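Local coordinates for cell division control protein 45 cdc45 putative (Entamoeba histolytica, PDB 6CC2), which probably serves as the Cdc45 subunit of the replicative CMG helicase and may change conformation to regulate DNA replication, at residues Gln258-Thr266 with Phe397-Lys405; Ser438-Leu448 with Val472-Val483. All blocks are in the same frame, centred on the assembly; numbering follows the deposited sequence.

Contact 1 (Gln258-Thr266 with Phe397-Lys405); sequences QLMLLRHWT and FAKCIESNK. With EDO (1,2-ethanediol), chain K.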
loop_
_atom_site.group_PDB
_atom_site.type_symbol
_atom_site.label_atom_id
_atom_site.label_comp_id
_atom_site.label_asym_id
_atom_site.label_seq_id
_atom_site.Cartn_x
_atom_site.Cartn_y
_atom_site.Cartn_z
ATOM N N GLN A 258 -12.631 12.719 1.240
ATOM C CA GLN A 258 -11.842 11.526 0.915
ATOM C C GLN A 258 -12.547 10.240 1.357
ATOM O O GLN A 258 -12.020 9.429 2.109
ATOM C CB GLN A 258 -10.458 11.626 1.546
ATOM C CG GLN A 258 -9.651 12.812 1.036
ATOM C CD GLN A 258 -9.442 12.770 -0.456
ATOM O OE1 GLN A 258 -9.685 11.745 -1.113
ATOM N NE2 GLN A 258 -8.972 13.866 -1.015
ATOM N N LEU A 259 -13.763 10.069 0.871
ATOM C CA LEU A 259 -14.440 8.771 0.975
ATOM C C LEU A 259 -13.971 7.900 -0.184
ATOM O O LEU A 259 -13.828 8.370 -1.320
ATOM C CB LEU A 259 -15.952 8.937 0.939
ATOM C CG LEU A 259 -16.570 9.711 2.103
ATOM C CD1 LEU A 259 -18.066 9.847 1.873
ATOM C CD2 LEU A 259 -16.294 9.006 3.436
HETATM N N MSE A 260 -13.696 6.642 0.115
HETATM C CA MSE A 260 -13.065 5.743 -0.855
HETATM C C MSE A 260 -13.840 5.601 -2.144
HETATM O O MSE A 260 -14.997 5.120 -2.146
HETATM C CB MSE A 260 -12.908 4.325 -0.203
HETATM C CG MSE A 260 -12.439 3.287 -1.190
HETATM SE SE MSE A 260 -12.139 1.562 -0.287
HETATM C CE MSE A 260 -13.779 1.321 0.631
ATOM N N LEU A 261 -13.226 6.026 -3.253
ATOM C CA LEU A 261 -13.760 5.866 -4.597
ATOM C C LEU A 261 -15.161 6.455 -4.771
ATOM O O LEU A 261 -15.912 6.017 -5.631
ATOM C CB LEU A 261 -13.755 4.385 -5.008
ATOM C CG LEU A 261 -12.362 3.807 -5.237
ATOM C CD1 LEU A 261 -12.480 2.315 -5.575
ATOM C CD2 LEU A 261 -11.636 4.521 -6.352
ATOM N N LEU A 262 -15.494 7.481 -3.982
ATOM C CA LEU A 262 -16.836 8.054 -4.000
ATOM C C LEU A 262 -17.321 8.365 -5.419
ATOM O O LEU A 262 -18.429 7.992 -5.794
ATOM C CB LEU A 262 -16.849 9.311 -3.135
ATOM C CG LEU A 262 -18.163 10.112 -3.049
ATOM C CD1 LEU A 262 -19.256 9.257 -2.443
ATOM C CD2 LEU A 262 -17.982 11.405 -2.269
ATOM N N ARG A 263 -16.529 9.089 -6.208
ATOM C CA ARG A 263 -16.967 9.474 -7.538
ATOM C C ARG A 263 -17.203 8.277 -8.441
ATOM O O ARG A 263 -17.924 8.393 -9.428
ATOM C CB ARG A 263 -15.950 10.428 -8.166
ATOM C CG ARG A 263 -16.005 11.844 -7.621
ATOM C CD ARG A 263 -14.942 12.751 -8.277
ATOM N NE ARG A 263 -13.605 12.254 -7.941
ATOM C CZ ARG A 263 -12.995 12.494 -6.786
ATOM N NH1 ARG A 263 -13.558 13.258 -5.860
ATOM N NH2 ARG A 263 -11.803 11.970 -6.561
ATOM N N HIS A 264 -16.632 7.123 -8.110
ATOM C CA HIS A 264 -16.720 5.919 -8.933
ATOM C C HIS A 264 -17.587 4.853 -8.278
ATOM O O HIS A 264 -17.547 3.673 -8.656
ATOM C CB HIS A 264 -15.299 5.429 -9.202
ATOM C CG HIS A 264 -14.398 6.551 -9.597
ATOM N ND1 HIS A 264 -14.505 7.191 -10.816
ATOM C CD2 HIS A 264 -13.446 7.219 -8.905
ATOM C CE1 HIS A 264 -13.631 8.186 -10.857
ATOM N NE2 HIS A 264 -13.002 8.238 -9.702
ATOM N N TRP A 265 -18.397 5.256 -7.319
ATOM C CA TRP A 265 -19.195 4.326 -6.528
ATOM C C TRP A 265 -20.531 4.999 -6.251
ATOM O O TRP A 265 -21.073 5.703 -7.122
ATOM C CB TRP A 265 -18.448 3.972 -5.247
ATOM C CG TRP A 265 -18.760 2.662 -4.631
ATOM C CD1 TRP A 265 -19.755 1.808 -4.951
ATOM C CD2 TRP A 265 -18.000 2.025 -3.586
ATOM N NE1 TRP A 265 -19.687 0.673 -4.162
ATOM C CE2 TRP A 265 -18.623 0.797 -3.307
ATOM C CE3 TRP A 265 -16.869 2.390 -2.862
ATOM C CZ2 TRP A 265 -18.143 -0.079 -2.342
ATOM C CZ3 TRP A 265 -16.402 1.522 -1.903
ATOM C CH2 TRP A 265 -17.034 0.302 -1.656
ATOM N N THR A 266 -21.080 4.754 -5.060
ATOM C CA THR A 266 -22.301 5.389 -4.573
ATOM C C THR A 266 -22.000 6.020 -3.221
ATOM O O THR A 266 -21.104 5.574 -2.505
ATOM C CB THR A 266 -23.466 4.419 -4.402
ATOM O OG1 THR A 266 -23.209 3.525 -3.298
ATOM C CG2 THR A 266 -23.722 3.591 -5.672
ATOM N N PHE A 397 -11.148 -0.007 -10.220
ATOM C CA PHE A 397 -12.234 0.433 -9.356
ATOM C C PHE A 397 -13.136 -0.748 -9.000
ATOM O O PHE A 397 -13.508 -0.941 -7.837
ATOM C CB PHE A 397 -13.073 1.521 -10.026
ATOM C CG PHE A 397 -12.327 2.793 -10.350
ATOM C CD1 PHE A 397 -11.197 3.176 -9.649
ATOM C CD2 PHE A 397 -12.778 3.615 -11.379
ATOM C CE1 PHE A 397 -10.525 4.345 -9.984
ATOM C CE2 PHE A 397 -12.120 4.782 -11.704
ATOM C CZ PHE A 397 -10.994 5.158 -10.996
ATOM N N ALA A 398 -13.478 -1.569 -10.003
ATOM C CA ALA A 398 -14.393 -2.684 -9.749
ATOM C C ALA A 398 -13.776 -3.702 -8.802
ATOM O O ALA A 398 -14.463 -4.219 -7.899
ATOM C CB ALA A 398 -14.782 -3.359 -11.063
ATOM N N LYS A 399 -12.489 -4.021 -9.000
ATOM C CA LYS A 399 -11.840 -4.992 -8.128
ATOM C C LYS A 399 -11.783 -4.473 -6.694
ATOM O O LYS A 399 -12.055 -5.221 -5.736
ATOM C CB LYS A 399 -10.434 -5.308 -8.626
ATOM C CG LYS A 399 -9.747 -6.430 -7.858
ATOM C CD LYS A 399 -8.346 -6.742 -8.446
ATOM C CE LYS A 399 -7.659 -7.857 -7.663
ATOM N NZ LYS A 399 -6.295 -8.159 -8.209
ATOM N N CYS A 400 -11.450 -3.189 -6.531
ATOM C CA CYS A 400 -11.395 -2.593 -5.204
ATOM C C CYS A 400 -12.766 -2.609 -4.539
ATOM O O CYS A 400 -12.891 -2.916 -3.353
ATOM C CB CYS A 400 -10.854 -1.152 -5.329
ATOM S SG CYS A 400 -10.577 -0.342 -3.783
ATOM N N ILE A 401 -13.801 -2.231 -5.284
ATOM C CA ILE A 401 -15.147 -2.187 -4.734
ATOM C C ILE A 401 -15.601 -3.580 -4.314
ATOM O O ILE A 401 -16.108 -3.783 -3.207
ATOM C CB ILE A 401 -16.113 -1.562 -5.753
ATOM C CG1 ILE A 401 -15.904 -0.038 -5.789
ATOM C CG2 ILE A 401 -17.550 -1.916 -5.416
ATOM C CD1 ILE A 401 -16.611 0.651 -6.946
ATOM N N GLU A 402 -15.426 -4.559 -5.195
ATOM C CA GLU A 402 -15.847 -5.916 -4.883
ATOM C C GLU A 402 -15.105 -6.468 -3.665
ATOM O O GLU A 402 -15.727 -7.077 -2.781
ATOM C CB GLU A 402 -15.627 -6.828 -6.092
ATOM C CG GLU A 402 -16.065 -8.265 -5.855
ATOM C CD GLU A 402 -15.891 -9.140 -7.078
ATOM O OE1 GLU A 402 -15.395 -8.635 -8.107
ATOM O OE2 GLU A 402 -16.252 -10.336 -7.012
ATOM N N SER A 403 -13.785 -6.273 -3.607
ATOM C CA SER A 403 -13.013 -6.796 -2.482
ATOM C C SER A 403 -13.472 -6.166 -1.177
ATOM O O SER A 403 -13.669 -6.858 -0.175
ATOM C CB SER A 403 -11.520 -6.557 -2.705
ATOM O OG SER A 403 -11.047 -7.274 -3.842
ATOM N N ASN A 404 -13.628 -4.845 -1.156
ATOM C CA ASN A 404 -14.025 -4.183 0.073
ATOM C C ASN A 404 -15.441 -4.572 0.499
ATOM O O ASN A 404 -15.703 -4.718 1.695
ATOM C CB ASN A 404 -13.867 -2.669 -0.081
ATOM C CG ASN A 404 -12.441 -2.219 0.193
ATOM O OD1 ASN A 404 -12.044 -2.059 1.347
ATOM N ND2 ASN A 404 -11.659 -2.064 -0.852
ATOM N N LYS A 405 -16.365 -4.794 -0.449
ATOM C CA LYS A 405 -17.696 -5.249 -0.060
ATOM C C LYS A 405 -17.629 -6.622 0.602
ATOM O O LYS A 405 -18.313 -6.873 1.597
ATOM C CB LYS A 405 -18.614 -5.271 -1.276
ATOM C CG LYS A 405 -18.990 -3.854 -1.730
ATOM C CD LYS A 405 -19.687 -3.838 -3.085
ATOM C CE LYS A 405 -21.100 -4.312 -2.999
ATOM N NZ LYS A 405 -21.815 -4.051 -4.284
HETATM C C1 EDO K . -16.655 15.159 -3.226
HETATM O O1 EDO K . -17.094 16.500 -3.468
HETATM C C2 EDO K . -16.667 14.380 -4.538
HETATM O O2 EDO K . -15.884 15.070 -5.519
HETATM O O HOH W 1 -22.006 -1.098 -4.423
#

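Contact 2 (Ser438-Leu448 with Val472-Val483); sequences SIRFKTPYKAL and VLDAEKKTFVIV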
loop_
_atom_site.group_PDB
_atom_site.type_symbol
_atom_site.label_atom_id
_atom_site.label_comp_id
_atom_site.label_asym_id
_atom_site.label_seq_id
_atom_site.Cartn_x
_atom_site.Cartn_y
_atom_site.Cartn_z
ATOM N N SER A 438 -15.561 -20.142 6.151
ATOM C CA SER A 438 -14.296 -20.861 6.030
ATOM C C SER A 438 -14.013 -21.214 4.579
ATOM O O SER A 438 -12.894 -21.029 4.091
ATOM C CB SER A 438 -14.343 -22.139 6.885
ATOM O OG SER A 438 -14.367 -21.820 8.261
ATOM N N ILE A 439 -15.019 -21.731 3.877
ATOM C CA ILE A 439 -14.809 -22.156 2.497
ATOM C C ILE A 439 -14.431 -20.958 1.640
ATOM O O ILE A 439 -13.667 -21.093 0.684
ATOM C CB ILE A 439 -16.068 -22.880 1.971
ATOM C CG1 ILE A 439 -15.683 -23.965 0.968
ATOM C CG2 ILE A 439 -17.026 -21.898 1.329
ATOM C CD1 ILE A 439 -15.117 -25.218 1.623
ATOM N N ARG A 440 -14.913 -19.762 1.996
ATOM C CA ARG A 440 -14.640 -18.566 1.205
ATOM C C ARG A 440 -13.262 -17.961 1.452
ATOM O O ARG A 440 -12.745 -17.251 0.581
ATOM C CB ARG A 440 -15.697 -17.503 1.495
ATOM C CG ARG A 440 -17.099 -17.877 1.012
ATOM C CD ARG A 440 -18.133 -16.911 1.574
ATOM N NE ARG A 440 -17.702 -15.526 1.428
ATOM C CZ ARG A 440 -18.266 -14.494 2.045
ATOM N NH1 ARG A 440 -19.296 -14.685 2.860
ATOM N NH2 ARG A 440 -17.795 -13.269 1.849
ATOM N N PHE A 441 -12.654 -18.217 2.605
ATOM C CA PHE A 441 -11.391 -17.577 2.952
ATOM C C PHE A 441 -10.285 -18.563 3.310
ATOM O O PHE A 441 -9.259 -18.152 3.851
ATOM C CB PHE A 441 -11.606 -16.587 4.102
ATOM C CG PHE A 441 -12.305 -15.344 3.683
ATOM C CD1 PHE A 441 -11.586 -14.270 3.163
ATOM C CD2 PHE A 441 -13.697 -15.248 3.762
ATOM C CE1 PHE A 441 -12.236 -13.121 2.738
ATOM C CE2 PHE A 441 -14.342 -14.094 3.348
ATOM C CZ PHE A 441 -13.612 -13.038 2.836
ATOM N N LYS A 442 -10.447 -19.844 2.969
ATOM C CA LYS A 442 -9.432 -20.830 3.321
ATOM C C LYS A 442 -8.194 -20.770 2.435
ATOM O O LYS A 442 -7.171 -21.361 2.792
ATOM C CB LYS A 442 -10.019 -22.246 3.224
ATOM C CG LYS A 442 -10.575 -22.617 1.849
ATOM C CD LYS A 442 -10.859 -24.108 1.763
ATOM C CE LYS A 442 -11.415 -24.502 0.404
ATOM N NZ LYS A 442 -11.519 -25.989 0.269
ATOM N N THR A 443 -8.261 -20.108 1.293
ATOM C CA THR A 443 -7.056 -20.009 0.465
ATOM C C THR A 443 -6.148 -18.910 1.002
ATOM O O THR A 443 -6.633 -17.878 1.471
ATOM C CB THR A 443 -7.409 -19.706 -0.991
ATOM O OG1 THR A 443 -7.986 -18.397 -1.071
ATOM C CG2 THR A 443 -8.370 -20.742 -1.549
ATOM N N PRO A 444 -4.826 -19.086 0.936
ATOM C CA PRO A 444 -3.946 -18.070 1.523
ATOM C C PRO A 444 -4.164 -16.664 0.968
ATOM O O PRO A 444 -4.170 -15.713 1.751
ATOM C CB PRO A 444 -2.538 -18.596 1.193
ATOM C CG PRO A 444 -2.726 -20.101 1.157
ATOM C CD PRO A 444 -4.084 -20.298 0.512
ATOM N N TYR A 445 -4.327 -16.504 -0.343
ATOM C CA TYR A 445 -4.442 -15.143 -0.873
ATOM C C TYR A 445 -5.711 -14.446 -0.381
ATOM O O TYR A 445 -5.691 -13.233 -0.163
ATOM C CB TYR A 445 -4.370 -15.150 -2.391
ATOM C CG TYR A 445 -5.449 -15.928 -3.104
ATOM C CD1 TYR A 445 -5.328 -17.294 -3.329
ATOM C CD2 TYR A 445 -6.589 -15.291 -3.563
ATOM C CE1 TYR A 445 -6.314 -17.983 -3.975
ATOM C CE2 TYR A 445 -7.566 -15.984 -4.216
ATOM C CZ TYR A 445 -7.430 -17.323 -4.409
ATOM O OH TYR A 445 -8.441 -18.015 -5.064
ATOM N N LYS A 446 -6.799 -15.188 -0.158
ATOM C CA LYS A 446 -7.993 -14.591 0.436
ATOM C C LYS A 446 -7.839 -14.374 1.939
ATOM O O LYS A 446 -8.237 -13.330 2.469
ATOM C CB LYS A 446 -9.215 -15.477 0.159
ATOM C CG LYS A 446 -9.580 -15.647 -1.293
ATOM C CD LYS A 446 -10.094 -14.363 -1.890
ATOM C CE LYS A 446 -10.794 -14.621 -3.217
ATOM N NZ LYS A 446 -11.299 -13.354 -3.828
ATOM N N ALA A 447 -7.329 -15.375 2.655
ATOM C CA ALA A 447 -7.112 -15.230 4.088
ATOM C C ALA A 447 -6.218 -14.037 4.392
ATOM O O ALA A 447 -6.459 -13.324 5.360
ATOM C CB ALA A 447 -6.518 -16.516 4.666
ATOM N N LEU A 448 -5.177 -13.816 3.566
ATOM C CA LEU A 448 -4.274 -12.686 3.791
ATOM C C LEU A 448 -5.036 -11.368 3.705
ATOM O O LEU A 448 -4.820 -10.457 4.512
ATOM C CB LEU A 448 -3.145 -12.707 2.777
ATOM C CG LEU A 448 -1.983 -13.669 3.032
ATOM C CD1 LEU A 448 -1.224 -13.981 1.743
ATOM C CD2 LEU A 448 -1.055 -13.072 4.082
ATOM N N VAL A 472 -8.097 -20.017 9.601
ATOM C CA VAL A 472 -9.298 -20.339 8.845
ATOM C C VAL A 472 -9.339 -21.826 8.568
ATOM O O VAL A 472 -8.368 -22.389 8.039
ATOM C CB VAL A 472 -9.377 -19.544 7.522
ATOM C CG1 VAL A 472 -10.743 -19.803 6.832
ATOM C CG2 VAL A 472 -9.148 -18.049 7.772
ATOM N N LEU A 473 -10.474 -22.450 8.895
ATOM C CA LEU A 473 -10.633 -23.877 8.683
ATOM C C LEU A 473 -10.619 -24.204 7.200
ATOM O O LEU A 473 -11.344 -23.602 6.414
ATOM C CB LEU A 473 -11.946 -24.348 9.317
ATOM C CG LEU A 473 -12.289 -25.817 9.089
ATOM C CD1 LEU A 473 -11.307 -26.739 9.787
ATOM C CD2 LEU A 473 -13.715 -26.104 9.541
ATOM N N ASP A 474 -9.783 -25.169 6.820
ATOM C CA ASP A 474 -9.829 -25.822 5.519
ATOM C C ASP A 474 -10.354 -27.221 5.809
ATOM O O ASP A 474 -9.590 -28.137 6.129
ATOM C CB ASP A 474 -8.457 -25.847 4.853
ATOM C CG ASP A 474 -8.504 -26.422 3.455
ATOM O OD1 ASP A 474 -9.400 -27.248 3.161
ATOM O OD2 ASP A 474 -7.629 -26.050 2.647
ATOM N N ALA A 475 -11.679 -27.378 5.713
ATOM C CA ALA A 475 -12.318 -28.595 6.191
ATOM C C ALA A 475 -11.949 -29.799 5.340
ATOM O O ALA A 475 -11.857 -30.916 5.861
ATOM C CB ALA A 475 -13.836 -28.417 6.204
ATOM N N GLU A 476 -11.735 -29.595 4.038
ATOM C CA GLU A 476 -11.341 -30.694 3.163
ATOM C C GLU A 476 -9.954 -31.214 3.522
ATOM O O GLU A 476 -9.737 -32.432 3.574
ATOM C CB GLU A 476 -11.379 -30.240 1.706
ATOM C CG GLU A 476 -10.909 -31.292 0.705
ATOM C CD GLU A 476 -11.795 -32.528 0.678
ATOM O OE1 GLU A 476 -12.822 -32.552 1.392
ATOM O OE2 GLU A 476 -11.462 -33.482 -0.061
ATOM N N LYS A 477 -9.010 -30.319 3.780
ATOM C CA LYS A 477 -7.657 -30.725 4.135
ATOM C C LYS A 477 -7.519 -31.100 5.605
ATOM O O LYS A 477 -6.496 -31.674 5.987
ATOM C CB LYS A 477 -6.683 -29.598 3.787
ATOM C CG LYS A 477 -5.251 -30.041 3.557
ATOM C CD LYS A 477 -4.447 -28.932 2.881
ATOM C CE LYS A 477 -2.954 -29.219 2.905
ATOM N NZ LYS A 477 -2.167 -28.106 2.303
ATOM N N LYS A 478 -8.525 -30.808 6.435
ATOM C CA LYS A 478 -8.466 -31.085 7.867
ATOM C C LYS A 478 -7.387 -30.238 8.545
ATOM O O LYS A 478 -6.650 -30.722 9.407
ATOM C CB LYS A 478 -8.236 -32.579 8.125
ATOM C CG LYS A 478 -9.157 -33.502 7.338
ATOM C CD LYS A 478 -10.614 -33.277 7.698
ATOM C CE LYS A 478 -11.537 -34.275 7.001
ATOM N NZ LYS A 478 -11.737 -33.959 5.557
ATOM N N THR A 479 -7.300 -28.964 8.161
ATOM C CA THR A 479 -6.270 -28.071 8.643
ATOM C C THR A 479 -6.878 -26.710 8.947
ATOM O O THR A 479 -8.009 -26.402 8.550
ATOM C CB THR A 479 -5.158 -27.870 7.606
ATOM O OG1 THR A 479 -5.724 -27.273 6.425
ATOM C CG2 THR A 479 -4.481 -29.198 7.250
ATOM N N PHE A 480 -6.112 -25.898 9.651
ATOM C CA PHE A 480 -6.301 -24.447 9.666
ATOM C C PHE A 480 -5.183 -23.813 8.857
ATOM O O PHE A 480 -4.001 -24.125 9.068
ATOM C CB PHE A 480 -6.281 -23.864 11.078
ATOM C CG PHE A 480 -7.554 -24.116 11.865
ATOM C CD1 PHE A 480 -8.626 -23.260 11.736
ATOM C CD2 PHE A 480 -7.665 -25.213 12.711
ATOM C CE1 PHE A 480 -9.785 -23.488 12.430
ATOM C CE2 PHE A 480 -8.832 -25.444 13.412
ATOM C CZ PHE A 480 -9.888 -24.584 13.278
ATOM N N VAL A 481 -5.556 -22.928 7.928
ATOM C CA VAL A 481 -4.603 -22.010 7.340
ATOM C C VAL A 481 -4.364 -20.904 8.353
ATOM O O VAL A 481 -5.320 -20.359 8.899
ATOM C CB VAL A 481 -5.130 -21.451 6.011
ATOM C CG1 VAL A 481 -4.116 -20.520 5.384
ATOM C CG2 VAL A 481 -5.426 -22.599 5.067
ATOM N N ILE A 482 -3.094 -20.611 8.643
ATOM C CA ILE A 482 -2.726 -19.602 9.627
ATOM C C ILE A 482 -2.015 -18.464 8.902
ATOM O O ILE A 482 -0.981 -18.684 8.247
ATOM C CB ILE A 482 -1.795 -20.165 10.721
ATOM C CG1 ILE A 482 -2.308 -21.483 11.268
ATOM C CG2 ILE A 482 -1.624 -19.112 11.834
ATOM C CD1 ILE A 482 -3.576 -21.372 11.999
ATOM N N VAL A 483 -2.548 -17.256 9.017
ATOM C CA VAL A 483 -1.925 -16.076 8.438
ATOM C C VAL A 483 -1.560 -15.124 9.569
ATOM O O VAL A 483 -2.378 -14.868 10.465
ATOM C CB VAL A 483 -2.864 -15.387 7.432
ATOM C CG1 VAL A 483 -2.281 -14.027 7.029
ATOM C CG2 VAL A 483 -3.074 -16.273 6.223
HETATM O O HOH W 2 -6.755 -23.874 1.820
#

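Contact 1 (Gln258-Thr266 with Phe397-Lys405)
Selenomethionine Met260 points its chain at Asn404, the two side chains approaching from opposite directions. CG is anti to the backbone N (chi1 172°), and a bend at chi3 brings SE to 3.7 Å from Asn404 ND2 and lays CE against the rest of the amide. That amide is held from within its own helix: Asn404 ND2 donates to Cys400 O over 2.9 Å, reaching it from the face opposite to Asn404 N, while Asn404 OD1 accepts from Arg275.

Leu261, the third residue of a type II turn from Leu259 to Leu262, divides its methyls between two helical side chains. CD2 lies 3.6 Å from CD1 of Phe397, meeting the ring obliquely, and CD1 rests 3.7 Å from SG of Cys400. Arg263 makes salt bridges with Asp256 and Asp356, and its NH1 also donates to a 1,2-ethanediol; its CB packs over one face of the His264 ring.

Against the other face of that imidazole lies Phe397 in an offset stack, with centroids 4.2 Å apart and planes inclined by 19°, so His264 is sandwiched. The carbonyl of His264 meets the CD1 methyl of Ile401. Next, Trp265 lays one face of its indole against Ile401: CG1 of Ile401 stands 3.8 Å from the centroid of the Trp265 six-membered ring, a CH-pi contact over the face, with CG2 near NE1. At the indole edge, the aliphatic start of Lys405 approaches CZ2, and one water accepts from both Trp265 NE1 (2.9 Å) and Lys405 NZ.

The loop joining strand 251-257 to helix 267-273 thus leans on one side of helix 393-417. Helix 354-364 packs beside both, touching Leu261, Phe397 and Cys400, and His273 of helix 267-273 adds a ring against Trp265.

Contact 2 (Ser438-Leu448 with Val472-Val483)
Lys442 lies obliquely across Asp474. Its CG sits between the backbone N and the carbonyl carbon (chi1 58°), and from there the extended chain carries CD over the carboxylate, 3.7 Å from Asp474 CG. NZ of Lys442 passes OD1 of Asp474 at 3.8 Å, a long salt bridge. A water bridges the same two residues, donating both to Lys442 O, at 2.7 Å, and to Asp474 OD2. Asp474 OD1 in turn accepts from Lys477 N, which meets it from above the carboxylate plane, an Asx motif at the hairpin turn; Lys478 and Thr479 both face Asp474 across a G1 bulge.

The valines of the hairpin rise toward the helices. Val481 presses its CG2 methyl to 3.1 Å from Lys442 O, a tight approach. Val472 turns CG1 toward helix 435-441, touching the carbonyls of Ser438 and Phe441. Next to it, CB of Ser438 rests 3.4 Å from Leu473 O, while the hydroxyl of Ser438 is engaged by Asp434 O.

Farther along, Val483 meets two residues of the second helix: CG2 packs on Ala447 CB at 3.8 Å, and CG1 on Leu448 CD2, whose side chain crosses it at about a right angle, closely packed. Helix 444-448 passes strand 479-483 with axes 8.8 Å apart and directions 51° from each other.

The contact thus combines apolar packing of the valine methyls and the aliphatic chain of Lys442 with polar chemistry gathered around Asp474. Its carboxylate, shared by a lysine, a water and a backbone N-H, probably keeps its negative charge and couples the interhelical bend to the hairpin turn.

In the fold
From the N terminus, the chain first builds the parallel sheet, whose last strand in sequence is 122-125; neither contact involves it. Contact 1 then closes a long, mainly helical loop of 130 residues, bringing the turn after strand 251-257 onto helix 393-417. Contact 2 follows in series, neither nested nor crossed, and closes a short loop of 23 residues that packs two successive helices on one hairpin of the mixed C-terminal sheet. The centres are 26 Å apart and the nearest atoms about 6 Å apart, without touching. Helix 393-417 links them: it carries one side of contact 1, and farther along its Leu407 and Thr410 pack on Phe441 of contact 2.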